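Local coordinates for glycosyl hydrolase family 2, TIM barrel domain protein (Parabacteroides merdae ATCC 43184, PDB 6DXU) that probably hydrolyses beta-glucuronides in the human gut, as a bacterial beta-glucuronidase of glycoside hydrolase family 2, at residues W391-L396 / A444-M449; H453-H457 / D475-V479; F362-H367 / L511-W515; I413-N418 / L459-R463. One frame throughout, in Å; residues are numbered along the deposited sequence.

Interaction 1. Residues W391-L396 / A444-M449; sequences WCRGGL and AIRAFM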
loop_
_atom_site.group_PDB
_atom_site.type_symbol
_atom_site.label_atom_id
_atom_site.label_comp_id
_atom_site.label_asym_id
_atom_site.label_seq_id
_atom_site.Cartn_x
_atom_site.Cartn_y
_atom_site.Cartn_z
ATOM N N TRP D 391 -20.675 -17.794 9.455
ATOM C CA TRP D 391 -21.425 -16.679 8.877
ATOM C C TRP D 391 -22.738 -16.619 9.648
ATOM O O TRP D 391 -23.747 -17.219 9.262
ATOM C CB TRP D 391 -21.634 -16.862 7.378
ATOM C CG TRP D 391 -22.304 -15.673 6.705
ATOM C CD1 TRP D 391 -22.350 -14.378 7.164
ATOM C CD2 TRP D 391 -23.045 -15.684 5.481
ATOM N NE1 TRP D 391 -23.048 -13.593 6.293
ATOM C CE2 TRP D 391 -23.485 -14.363 5.246
ATOM C CE3 TRP D 391 -23.358 -16.679 4.545
ATOM C CZ2 TRP D 391 -24.237 -14.012 4.124
ATOM C CZ3 TRP D 391 -24.104 -16.327 3.426
ATOM C CH2 TRP D 391 -24.528 -15.005 3.222
ATOM N N CYS D 392 -22.719 -15.884 10.763
ATOM C CA CYS D 392 -23.727 -15.994 11.817
ATOM C C CYS D 392 -24.216 -14.604 12.220
ATOM O O CYS D 392 -23.612 -13.972 13.088
ATOM C CB CYS D 392 -23.130 -16.750 13.002
ATOM S SG CYS D 392 -24.250 -17.028 14.403
ATOM N N ARG D 393 -25.327 -14.168 11.613
ATOM C CA ARG D 393 -25.978 -12.876 11.849
ATOM C C ARG D 393 -25.237 -11.695 11.236
ATOM O O ARG D 393 -24.039 -11.780 10.933
ATOM C CB ARG D 393 -26.176 -12.613 13.348
ATOM C CG ARG D 393 -26.975 -13.689 14.060
ATOM C CD ARG D 393 -27.164 -13.348 15.538
ATOM N NE ARG D 393 -28.012 -14.357 16.167
ATOM C CZ ARG D 393 -28.327 -14.388 17.460
ATOM N NH1 ARG D 393 -27.858 -13.468 18.292
ATOM N NH2 ARG D 393 -29.117 -15.348 17.916
ATOM N N GLY D 394 -25.959 -10.583 11.040
ATOM C CA GLY D 394 -25.373 -9.282 10.806
ATOM C C GLY D 394 -25.583 -8.737 9.403
ATOM O O GLY D 394 -25.567 -7.514 9.219
ATOM N N GLY D 395 -25.767 -9.611 8.414
ATOM C CA GLY D 395 -25.853 -9.166 7.027
ATOM C C GLY D 395 -24.726 -9.727 6.175
ATOM O O GLY D 395 -24.505 -10.945 6.162
ATOM N N LEU D 396 -24.002 -8.851 5.475
ATOM C CA LEU D 396 -22.950 -9.273 4.553
ATOM C C LEU D 396 -21.954 -8.134 4.367
ATOM O O LEU D 396 -22.344 -7.018 4.013
ATOM C CB LEU D 396 -23.550 -9.680 3.197
ATOM C CG LEU D 396 -22.554 -10.091 2.112
ATOM C CD1 LEU D 396 -21.811 -11.362 2.524
ATOM C CD2 LEU D 396 -23.237 -10.263 0.736
ATOM N N ALA D 444 -28.092 -9.498 -2.363
ATOM C CA ALA D 444 -26.659 -9.753 -2.228
ATOM C C ALA D 444 -26.395 -10.957 -1.336
ATOM O O ALA D 444 -25.465 -11.734 -1.586
ATOM C CB ALA D 444 -25.960 -8.518 -1.662
ATOM N N ILE D 445 -27.195 -11.116 -0.279
ATOM C CA ILE D 445 -27.059 -12.275 0.594
ATOM C C ILE D 445 -27.399 -13.552 -0.164
ATOM O O ILE D 445 -26.689 -14.558 -0.058
ATOM C CB ILE D 445 -27.930 -12.081 1.853
ATOM C CG1 ILE D 445 -27.327 -10.967 2.718
ATOM C CG2 ILE D 445 -28.119 -13.401 2.628
ATOM C CD1 ILE D 445 -28.219 -10.484 3.839
ATOM N N ARG D 446 -28.475 -13.532 -0.956
ATOM C CA ARG D 446 -28.805 -14.699 -1.779
ATOM C C ARG D 446 -27.663 -15.047 -2.729
ATOM O O ARG D 446 -27.306 -16.222 -2.884
ATOM C CB ARG D 446 -30.083 -14.439 -2.582
ATOM C CG ARG D 446 -31.351 -14.498 -1.755
ATOM C CD ARG D 446 -32.594 -14.200 -2.593
ATOM N NE ARG D 446 -32.644 -15.028 -3.799
ATOM C CZ ARG D 446 -32.985 -16.311 -3.830
ATOM N NH1 ARG D 446 -33.309 -16.958 -2.715
ATOM N NH2 ARG D 446 -32.998 -16.952 -4.991
ATOM N N ALA D 447 -27.097 -14.030 -3.399
ATOM C CA ALA D 447 -26.050 -14.277 -4.388
ATOM C C ALA D 447 -24.834 -14.915 -3.745
ATOM O O ALA D 447 -24.240 -15.850 -4.304
ATOM C CB ALA D 447 -25.659 -12.969 -5.089
ATOM N N PHE D 448 -24.439 -14.419 -2.567
ATOM C CA PHE D 448 -23.269 -14.980 -1.903
ATOM C C PHE D 448 -23.585 -16.345 -1.314
ATOM O O PHE D 448 -22.729 -17.236 -1.315
ATOM C CB PHE D 448 -22.747 -14.035 -0.822
ATOM C CG PHE D 448 -21.430 -14.469 -0.239
ATOM C CD1 PHE D 448 -20.307 -14.558 -1.045
ATOM C CD2 PHE D 448 -21.328 -14.836 1.101
ATOM C CE1 PHE D 448 -19.088 -14.974 -0.526
ATOM C CE2 PHE D 448 -20.110 -15.255 1.633
ATOM C CZ PHE D 448 -18.995 -15.324 0.825
ATOM N N MET D 449 -24.805 -16.528 -0.789
ATOM C CA MET D 449 -25.200 -17.853 -0.303
ATOM C C MET D 449 -25.134 -18.880 -1.426
ATOM O O MET D 449 -24.681 -20.014 -1.217
ATOM C CB MET D 449 -26.609 -17.807 0.294
ATOM C CG MET D 449 -27.065 -19.103 0.962
ATOM S SD MET D 449 -26.284 -19.327 2.571
ATOM C CE MET D 449 -27.188 -18.115 3.553
#
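Trp391 lays the far rim of its indole against helix 442-459, where CH2 lies 3.8 Å from Phe448 CD2. The phenyl presents its edge to one face of the six-membered indole ring, a T-shaped stack with planes at 75° and centroids 5.4 Å apart. Met449 makes an oblique Met-aromatic contact: its bent chain brings CE to 3.6 Å from Trp391 CZ3. Ile445 adds CG2 near the same corner of the indole. Leu396 continues the apolar layer, with CB against Ile445 CG1 and CD1 3.8 Å from Phe448 CD2. The indole is oriented by its own loop: Trp391 NE1 donates to Gly395 O at 3.0 Å, within the ring plane. Its chi1 of -175° swings the ring off the loop that follows strand 384-388 of the TIM barrel domain. Further out, Phe448 packs on Ala405 of helix 399-416, and Met449 on Leu427. Replacing the indole with an alanine side chain is likely to leave Gly395 O without this donor and open a gap beside Phe448 and Met449. The indole N-H thus satisfies a buried carbonyl, while the carbon rim meets mainly apolar groups, with Ile445 O at its edge.

Interaction 2. Residues H453-H457 / D475-V479; sequences HDMAH and DIVDV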
loop_
_atom_site.group_PDB
_atom_site.type_symbol
_atom_site.label_atom_id
_atom_site.label_comp_id
_atom_site.label_asym_id
_atom_site.label_seq_id
_atom_site.Cartn_x
_atom_site.Cartn_y
_atom_site.Cartn_z
ATOM N N HIS D 453 -22.922 -22.298 -1.593
ATOM C CA HIS D 453 -23.535 -23.587 -1.927
ATOM C C HIS D 453 -22.847 -24.220 -3.128
ATOM O O HIS D 453 -22.548 -25.424 -3.132
ATOM C CB HIS D 453 -25.031 -23.391 -2.209
ATOM C CG HIS D 453 -25.710 -24.602 -2.783
ATOM N ND1 HIS D 453 -26.241 -25.601 -1.994
ATOM C CD2 HIS D 453 -25.962 -24.965 -4.067
ATOM C CE1 HIS D 453 -26.779 -26.534 -2.763
ATOM N NE2 HIS D 453 -26.624 -26.173 -4.027
ATOM N N ASP D 454 -22.613 -23.424 -4.174
ATOM C CA ASP D 454 -21.975 -23.964 -5.366
ATOM C C ASP D 454 -20.564 -24.434 -5.056
ATOM O O ASP D 454 -20.117 -25.462 -5.571
ATOM C CB ASP D 454 -21.949 -22.910 -6.478
ATOM C CG ASP D 454 -23.330 -22.617 -7.040
ATOM O OD1 ASP D 454 -24.247 -23.436 -6.820
ATOM O OD2 ASP D 454 -23.489 -21.572 -7.709
ATOM N N MET D 455 -19.841 -23.689 -4.218
ATOM C CA MET D 455 -18.485 -24.100 -3.863
ATOM C C MET D 455 -18.487 -25.410 -3.082
ATOM O O MET D 455 -17.646 -26.283 -3.326
ATOM C CB MET D 455 -17.788 -22.994 -3.057
ATOM C CG MET D 455 -16.335 -23.313 -2.683
ATOM S SD MET D 455 -15.578 -22.020 -1.645
ATOM C CE MET D 455 -16.615 -20.658 -2.118
ATOM N N ALA D 456 -19.408 -25.561 -2.124
ATOM C CA ALA D 456 -19.481 -26.811 -1.365
ATOM C C ALA D 456 -19.698 -28.005 -2.285
ATOM O O ALA D 456 -19.040 -29.042 -2.138
ATOM C CB ALA D 456 -20.595 -26.742 -0.323
ATOM N N HIS D 457 -20.622 -27.875 -3.239
ATOM C CA HIS D 457 -20.887 -28.979 -4.159
ATOM C C HIS D 457 -19.745 -29.187 -5.135
ATOM O O HIS D 457 -19.486 -30.331 -5.537
ATOM C CB HIS D 457 -22.224 -28.752 -4.871
ATOM C CG HIS D 457 -23.399 -29.178 -4.045
ATOM N ND1 HIS D 457 -23.791 -30.497 -3.942
ATOM C CD2 HIS D 457 -24.192 -28.485 -3.193
ATOM C CE1 HIS D 457 -24.809 -30.589 -3.104
ATOM N NE2 HIS D 457 -25.070 -29.383 -2.636
ATOM N N ASP D 475 -34.594 -21.626 -0.827
ATOM C CA ASP D 475 -34.561 -22.338 -2.102
ATOM C C ASP D 475 -33.144 -22.669 -2.556
ATOM O O ASP D 475 -32.976 -23.344 -3.577
ATOM C CB ASP D 475 -35.243 -21.505 -3.200
ATOM C CG ASP D 475 -34.588 -20.123 -3.393
ATOM O OD1 ASP D 475 -34.073 -19.557 -2.411
ATOM O OD2 ASP D 475 -34.585 -19.590 -4.525
ATOM N N ILE D 476 -32.126 -22.208 -1.838
ATOM C CA ILE D 476 -30.747 -22.340 -2.303
ATOM C C ILE D 476 -30.106 -23.629 -1.805
ATOM O O ILE D 476 -29.488 -24.367 -2.580
ATOM C CB ILE D 476 -29.934 -21.097 -1.877
ATOM C CG1 ILE D 476 -30.333 -19.885 -2.724
ATOM C CG2 ILE D 476 -28.428 -21.355 -2.007
ATOM C CD1 ILE D 476 -29.805 -18.565 -2.196
ATOM N N VAL D 477 -30.275 -23.948 -0.521
ATOM C CA VAL D 477 -29.525 -25.031 0.102
ATOM C C VAL D 477 -30.251 -26.356 -0.084
ATOM O O VAL D 477 -31.446 -26.406 -0.391
ATOM C CB VAL D 477 -29.292 -24.748 1.600
ATOM C CG1 VAL D 477 -28.365 -23.571 1.759
ATOM C CG2 VAL D 477 -30.626 -24.468 2.280
ATOM N N ASP D 478 -29.519 -27.451 0.141
ATOM C CA ASP D 478 -30.117 -28.783 0.050
ATOM C C ASP D 478 -31.097 -29.039 1.189
ATOM O O ASP D 478 -32.194 -29.561 0.967
ATOM C CB ASP D 478 -29.028 -29.854 0.065
ATOM C CG ASP D 478 -28.093 -29.748 -1.117
ATOM O OD1 ASP D 478 -28.591 -29.581 -2.242
ATOM O OD2 ASP D 478 -26.866 -29.837 -0.927
ATOM N N VAL D 479 -30.705 -28.696 2.418
ATOM C CA VAL D 479 -31.450 -29.002 3.639
ATOM C C VAL D 479 -31.661 -27.695 4.397
ATOM O O VAL D 479 -30.757 -26.861 4.460
ATOM C CB VAL D 479 -30.690 -30.031 4.507
ATOM C CG1 VAL D 479 -31.343 -30.206 5.892
ATOM C CG2 VAL D 479 -30.551 -31.380 3.783
#
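Asp478 OD2 is gripped by two groups: His457 NE2 donates to it over an unusually short 2.5 Å, a value that is probably uncertain, and the backbone N of Thr465 provides a second hydrogen bond. The histidine bond uses the syn lone pair of OD2 and lies in the imidazole plane, yet it is bent (143° at the hydrogen), and ring and carboxylate stand nearly perpendicular. His453, one turn earlier on helix 442-459, lies beside it. The carbonyl Ile476 O sits over the centre of one face of its ring, 3.4 Å above the plane, and His457 CD2 covers the rim of the opposite face. At its edge, CE1 lies 3.6 Å from Asp478 OD1. Together the two histidines tie helix 442-459 of the TIM barrel domain to the loop entering strand 479-481. A chi1 of 170° sends the His453 ring away from its backbone N and toward that loop; ND1 is hydrogen-bonded to Thr465 OG1 of strand 464-468. Were Asp478 an alanine, His457 NE2 and Thr465 N would probably lose their shared acceptor and the imidazole would be freer to turn. Ile476 CG2 completes the packing, 4.0 Å from His453 CB.

Interaction 3. Residues F362-H367 / L511-W515; sequences FIRLGH and LHVEW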
loop_
_atom_site.group_PDB
_atom_site.type_symbol
_atom_site.label_atom_id
_atom_site.label_comp_id
_atom_site.label_asym_id
_atom_site.label_seq_id
_atom_site.Cartn_x
_atom_site.Cartn_y
_atom_site.Cartn_z
ATOM N N PHE D 362 -26.709 -37.495 16.552
ATOM C CA PHE D 362 -26.544 -36.411 15.593
ATOM C C PHE D 362 -26.127 -35.161 16.349
ATOM O O PHE D 362 -26.629 -34.899 17.444
ATOM C CB PHE D 362 -27.845 -36.154 14.818
ATOM C CG PHE D 362 -27.807 -34.937 13.933
ATOM C CD1 PHE D 362 -26.898 -34.838 12.889
ATOM C CD2 PHE D 362 -28.697 -33.898 14.142
ATOM C CE1 PHE D 362 -26.876 -33.696 12.078
ATOM C CE2 PHE D 362 -28.685 -32.768 13.356
ATOM C CZ PHE D 362 -27.769 -32.662 12.314
ATOM N N ILE D 363 -25.218 -34.380 15.769
ATOM C CA ILE D 363 -24.815 -33.134 16.405
ATOM C C ILE D 363 -24.571 -32.086 15.328
ATOM O O ILE D 363 -23.997 -32.374 14.271
ATOM C CB ILE D 363 -23.574 -33.321 17.314
ATOM C CG1 ILE D 363 -23.310 -32.054 18.145
ATOM C CG2 ILE D 363 -22.337 -33.725 16.498
ATOM C CD1 ILE D 363 -22.252 -32.235 19.239
ATOM N N ARG D 364 -25.031 -30.878 15.597
ATOM C CA ARG D 364 -24.628 -29.697 14.844
ATOM C C ARG D 364 -23.601 -28.965 15.697
ATOM O O ARG D 364 -23.884 -28.626 16.850
ATOM C CB ARG D 364 -25.842 -28.827 14.528
ATOM C CG ARG D 364 -25.535 -27.452 13.894
ATOM C CD ARG D 364 -26.828 -26.777 13.468
ATOM N NE ARG D 364 -26.637 -25.380 13.086
ATOM C CZ ARG D 364 -27.206 -24.336 13.681
ATOM N NH1 ARG D 364 -28.014 -24.501 14.725
ATOM N NH2 ARG D 364 -26.960 -23.113 13.224
ATOM N N LEU D 365 -22.400 -28.761 15.152
ATOM C CA LEU D 365 -21.248 -28.356 15.966
ATOM C C LEU D 365 -21.230 -26.841 16.198
ATOM O O LEU D 365 -20.260 -26.142 15.909
ATOM C CB LEU D 365 -19.955 -28.844 15.320
ATOM C CG LEU D 365 -19.804 -30.369 15.338
ATOM C CD1 LEU D 365 -18.564 -30.824 14.577
ATOM C CD2 LEU D 365 -19.731 -30.864 16.783
ATOM N N GLY D 366 -22.323 -26.344 16.780
ATOM C CA GLY D 366 -22.410 -24.919 17.015
ATOM C C GLY D 366 -22.383 -24.192 15.692
ATOM O O GLY D 366 -22.929 -24.663 14.689
ATOM N N HIS D 367 -21.715 -23.043 15.667
ATOM C CA HIS D 367 -21.722 -22.197 14.484
ATOM C C HIS D 367 -20.366 -22.146 13.784
ATOM O O HIS D 367 -20.086 -21.180 13.061
ATOM C CB HIS D 367 -22.183 -20.787 14.863
ATOM C CG HIS D 367 -23.534 -20.761 15.507
ATOM N ND1 HIS D 367 -24.635 -21.376 14.949
ATOM C CD2 HIS D 367 -23.953 -20.241 16.686
ATOM C CE1 HIS D 367 -25.680 -21.211 15.741
ATOM N NE2 HIS D 367 -25.295 -20.523 16.800
ATOM N N LEU D 511 -35.067 -30.247 8.316
ATOM C CA LEU D 511 -34.336 -30.779 9.462
ATOM C C LEU D 511 -34.342 -29.693 10.522
ATOM O O LEU D 511 -33.883 -28.585 10.256
ATOM C CB LEU D 511 -32.901 -31.162 9.078
ATOM C CG LEU D 511 -31.986 -31.569 10.227
ATOM C CD1 LEU D 511 -32.642 -32.658 11.038
ATOM C CD2 LEU D 511 -30.648 -32.064 9.696
ATOM N N HIS D 512 -34.881 -29.991 11.700
ATOM C CA HIS D 512 -35.156 -28.965 12.703
ATOM C C HIS D 512 -33.961 -28.857 13.652
ATOM O O HIS D 512 -33.757 -29.730 14.493
ATOM C CB HIS D 512 -36.439 -29.325 13.450
ATOM C CG HIS D 512 -36.746 -28.441 14.621
ATOM N ND1 HIS D 512 -37.694 -28.774 15.567
ATOM C CD2 HIS D 512 -36.250 -27.235 14.990
ATOM C CE1 HIS D 512 -37.759 -27.815 16.475
ATOM N NE2 HIS D 512 -36.900 -26.863 16.142
ATOM N N VAL D 513 -33.165 -27.797 13.546
ATOM C CA VAL D 513 -32.072 -27.606 14.497
ATOM C C VAL D 513 -32.354 -26.386 15.373
ATOM O O VAL D 513 -32.690 -25.309 14.870
ATOM C CB VAL D 513 -30.694 -27.509 13.819
ATOM C CG1 VAL D 513 -30.288 -28.888 13.267
ATOM C CG2 VAL D 513 -30.669 -26.436 12.748
ATOM N N GLU D 514 -32.201 -26.584 16.689
ATOM C CA GLU D 514 -32.375 -25.639 17.794
ATOM C C GLU D 514 -33.799 -25.663 18.313
ATOM O O GLU D 514 -34.744 -25.280 17.619
ATOM C CB GLU D 514 -31.967 -24.194 17.444
ATOM C CG GLU D 514 -30.509 -24.075 16.991
ATOM C CD GLU D 514 -30.010 -22.640 16.956
ATOM O OE1 GLU D 514 -30.581 -21.792 17.680
ATOM O OE2 GLU D 514 -29.042 -22.372 16.212
ATOM N N TRP D 515 -33.937 -26.125 19.550
ATOM C CA TRP D 515 -35.155 -26.012 20.335
ATOM C C TRP D 515 -34.748 -26.249 21.778
ATOM O O TRP D 515 -33.628 -26.691 22.054
ATOM C CB TRP D 515 -36.243 -26.998 19.877
ATOM C CG TRP D 515 -35.869 -28.481 19.918
ATOM C CD1 TRP D 515 -35.226 -29.193 18.935
ATOM C CD2 TRP D 515 -36.126 -29.420 20.987
ATOM N NE1 TRP D 515 -35.072 -30.511 19.325
ATOM C CE2 TRP D 515 -35.621 -30.674 20.574
ATOM C CE3 TRP D 515 -36.749 -29.319 22.239
ATOM C CZ2 TRP D 515 -35.697 -31.819 21.382
ATOM C CZ3 TRP D 515 -36.826 -30.456 23.042
ATOM C CH2 TRP D 515 -36.304 -31.692 22.607
#
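At the mouth of the TIM barrel, where family 2 glycoside hydrolases place their active site, Arg364 from the end of strand 362-364 reaches across to Glu514, just past strand 512-513. Glu514 sits where enzymes of this family probably carry their catalytic nucleophile. Arg364 NH1 donates to Glu514 OE2 at 2.8 Å in a nearly straight hydrogen bond (170°) that is part of a salt bridge. The oxygen offers its anti lone pair and lies in the guanidinium plane, and the two flat groups are almost coplanar, 20° apart. The arginine chain is extended from CG to NE, with CG opposite the backbone N (chi1 172°), which carries the charged end over Val513; CD passes 3.9 Å from Val513 CG2. His367 turns the edge of its ring to the same carboxylate, CE1 lying 3.6 Å from Glu514 OE2, while its ND1 is hydrogen-bonded to Glu388. Deeper in the barrel the contact becomes apolar. Phe362 CZ meets Leu511 CD2 at 3.9 Å, and Val513 CG1 approaches the phenyl edge, 4.2 Å from CE2. The guanidinium is also held by a salt bridge from NE to Glu388 and by hydrogen bonds to His331 and Asn429. An arginine shared among so many partners is likely to be held against rotation, and its NH1 bond to OE2 probably helps to fix where the Glu514 carboxylate points.

Interaction 4. Residues I413-N418 / L459-R463; sequences IVQHHN and LDDTR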
loop_
_atom_site.group_PDB
_atom_site.type_symbol
_atom_site.label_atom_id
_atom_site.label_comp_id
_atom_site.label_asym_id
_atom_site.label_seq_id
_atom_site.Cartn_x
_atom_site.Cartn_y
_atom_site.Cartn_z
ATOM N N ILE D 413 -14.241 -28.070 4.540
ATOM C CA ILE D 413 -14.549 -29.232 3.709
ATOM C C ILE D 413 -13.284 -30.025 3.415
ATOM O O ILE D 413 -13.258 -31.250 3.569
ATOM C CB ILE D 413 -15.253 -28.794 2.414
ATOM C CG1 ILE D 413 -16.621 -28.197 2.760
ATOM C CG2 ILE D 413 -15.367 -29.991 1.449
ATOM C CD1 ILE D 413 -17.350 -27.578 1.583
ATOM N N VAL D 414 -12.214 -29.336 3.026
ATOM C CA VAL D 414 -10.943 -30.002 2.749
ATOM C C VAL D 414 -10.419 -30.706 3.995
ATOM O O VAL D 414 -9.958 -31.853 3.932
ATOM C CB VAL D 414 -9.924 -28.985 2.198
ATOM C CG1 VAL D 414 -8.514 -29.557 2.234
ATOM C CG2 VAL D 414 -10.293 -28.584 0.770
ATOM N N GLN D 415 -10.492 -30.042 5.151
ATOM C CA GLN D 415 -9.900 -30.628 6.349
ATOM C C GLN D 415 -10.728 -31.774 6.926
ATOM O O GLN D 415 -10.145 -32.719 7.455
ATOM C CB GLN D 415 -9.680 -29.556 7.418
ATOM C CG GLN D 415 -8.540 -28.615 7.023
ATOM C CD GLN D 415 -8.472 -27.375 7.868
ATOM O OE1 GLN D 415 -8.993 -27.339 8.977
ATOM N NE2 GLN D 415 -7.798 -26.342 7.347
ATOM N N HIS D 416 -12.063 -31.729 6.835
ATOM C CA HIS D 416 -12.916 -32.739 7.470
ATOM C C HIS D 416 -13.587 -33.675 6.471
ATOM O O HIS D 416 -14.463 -34.459 6.860
ATOM C CB HIS D 416 -13.973 -32.062 8.345
ATOM C CG HIS D 416 -13.399 -31.435 9.576
ATOM N ND1 HIS D 416 -14.136 -30.636 10.427
ATOM C CD2 HIS D 416 -12.157 -31.516 10.112
ATOM C CE1 HIS D 416 -13.359 -30.220 11.411
ATOM N NE2 HIS D 416 -12.160 -30.749 11.254
ATOM N N HIS D 417 -13.162 -33.633 5.206
ATOM C CA HIS D 417 -13.783 -34.424 4.141
ATOM C C HIS D 417 -13.850 -35.911 4.464
ATOM O O HIS D 417 -14.806 -36.593 4.074
ATOM C CB HIS D 417 -12.984 -34.225 2.854
ATOM C CG HIS D 417 -13.325 -35.192 1.769
ATOM N ND1 HIS D 417 -12.680 -36.402 1.628
ATOM C CD2 HIS D 417 -14.198 -35.103 0.737
ATOM C CE1 HIS D 417 -13.176 -37.039 0.581
ATOM N NE2 HIS D 417 -14.093 -36.271 0.017
ATOM N N ASN D 418 -12.830 -36.447 5.126
ATOM C CA ASN D 418 -12.748 -37.899 5.257
ATOM C C ASN D 418 -13.621 -38.458 6.374
ATOM O O ASN D 418 -13.771 -39.686 6.454
ATOM C CB ASN D 418 -11.297 -38.353 5.497
ATOM C CG ASN D 418 -10.343 -37.936 4.373
ATOM O OD1 ASN D 418 -10.744 -37.788 3.221
ATOM N ND2 ASN D 418 -9.070 -37.744 4.721
ATOM N N LEU D 459 -16.620 -28.755 -4.277
ATOM C CA LEU D 459 -15.587 -29.424 -3.493
ATOM C C LEU D 459 -15.990 -30.839 -3.077
ATOM O O LEU D 459 -15.142 -31.733 -3.004
ATOM C CB LEU D 459 -15.268 -28.581 -2.256
ATOM C CG LEU D 459 -14.516 -27.286 -2.549
ATOM C CD1 LEU D 459 -14.390 -26.435 -1.290
ATOM C CD2 LEU D 459 -13.145 -27.645 -3.116
ATOM N N ASP D 460 -17.266 -31.059 -2.767
ATOM C CA ASP D 460 -17.674 -32.335 -2.167
ATOM C C ASP D 460 -19.170 -32.519 -2.438
ATOM O O ASP D 460 -20.001 -32.120 -1.622
ATOM C CB ASP D 460 -17.391 -32.348 -0.674
ATOM C CG ASP D 460 -17.894 -33.607 0.005
ATOM O OD1 ASP D 460 -18.112 -34.634 -0.684
ATOM O OD2 ASP D 460 -18.083 -33.566 1.242
ATOM N N ASP D 461 -19.497 -33.160 -3.555
ATOM C CA ASP D 461 -20.908 -33.345 -3.859
ATOM C C ASP D 461 -21.514 -34.554 -3.159
ATOM O O ASP D 461 -22.660 -34.903 -3.459
ATOM C CB ASP D 461 -21.136 -33.451 -5.373
ATOM C CG ASP D 461 -20.643 -34.765 -5.956
ATOM O OD1 ASP D 461 -21.095 -35.125 -7.066
ATOM O OD2 ASP D 461 -19.863 -35.470 -5.282
ATOM N N THR D 462 -20.782 -35.218 -2.267
ATOM C CA THR D 462 -21.354 -36.339 -1.533
ATOM C C THR D 462 -22.088 -35.894 -0.283
ATOM O O THR D 462 -22.654 -36.738 0.421
ATOM C CB THR D 462 -20.280 -37.357 -1.122
ATOM O OG1 THR D 462 -19.542 -36.858 0.008
ATOM C CG2 THR D 462 -19.339 -37.663 -2.279
ATOM N N ARG D 463 -22.059 -34.608 0.053
ATOM C CA ARG D 463 -22.740 -34.167 1.258
ATOM C C ARG D 463 -23.735 -33.061 0.920
ATOM O O ARG D 463 -23.691 -32.460 -0.159
ATOM C CB ARG D 463 -21.711 -33.732 2.297
ATOM C CG ARG D 463 -20.912 -34.972 2.749
ATOM C CD ARG D 463 -19.899 -34.577 3.720
ATOM N NE ARG D 463 -19.247 -35.683 4.418
ATOM C CZ ARG D 463 -18.033 -36.126 4.137
ATOM N NH1 ARG D 463 -17.341 -35.579 3.140
ATOM N NH2 ARG D 463 -17.493 -37.072 4.893
HETATM O O HOH W 1 -16.122 -36.096 -1.961
#
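The His417 imidazole and the Arg463 guanidinium meet almost at right angles, planes 78° apart, with His417 CD2 at the guanidinium edge, near its plane, 4.0 Å from Arg463 NH1. In the plane of the imidazole, its edge carries Asn418 OD1, bound by ND1 at 2.9 Å, and a water at NE2; His208 of strand 203-213 forms an edge-to-face pair with this ring. The guanidinium edge also holds Asp460 OD2 in plane, in a salt bridge of 2.9 Å from NH1. These groups sit where helix 442-459 of the TIM barrel domain gives way to strand 464-468, through a type I beta turn from Asp460 to Arg463. The Asp460 side chain adds an Asx turn to it: OD1 accepts from Thr462 N, and also from Thr462 OG1, the latter at 2.7 Å on the syn lone pair. Arg463 also reaches the chain following helix 399-416, where NH1 and NH2 both grip His417 O, at 2.9 and 2.8 Å; NH1 lies on a carbonyl lone pair, whereas NH2 stands above the carbonyl plane. An extended chain from CG to NE places the guanidinium there, and NE is bound to Val422 O. Asp460 OD2 has a second partner in Trp425 NE1. Ile413 CG2 packs against Asp460 CB (3.8 Å) and Leu459 CB. One water donates to Asp460 OD1 and is also hydrogen-bonded to His417 NE2, 2.8 Å from its oxygen.

From the N terminus, 362-367 opens the longest loop, which 511-515 closes in interaction 3, joining through side chains two barrel strands that are not neighbours in the sheet; the other three contacts nest within it. Segment 391-396 opens next and is closed by 444-449 (interaction 1), but 413-418 intervenes, so interaction 4, completed by 459-463, crosses interaction 1. Interaction 2, from 453-457 to 475-479, crosses interaction 4 and follows interaction 1 in series. Helix 442-459 carries interactions 1 and 2, joined by the Arg446-Asp475 salt bridge, and reaches interaction 4 at Leu459, where it meets helix 399-416. Ala456 against Ile413 links interactions 2 and 4, Val479 against Leu511 links 2 and 3, and Cys392 against His367 links 1 and 3.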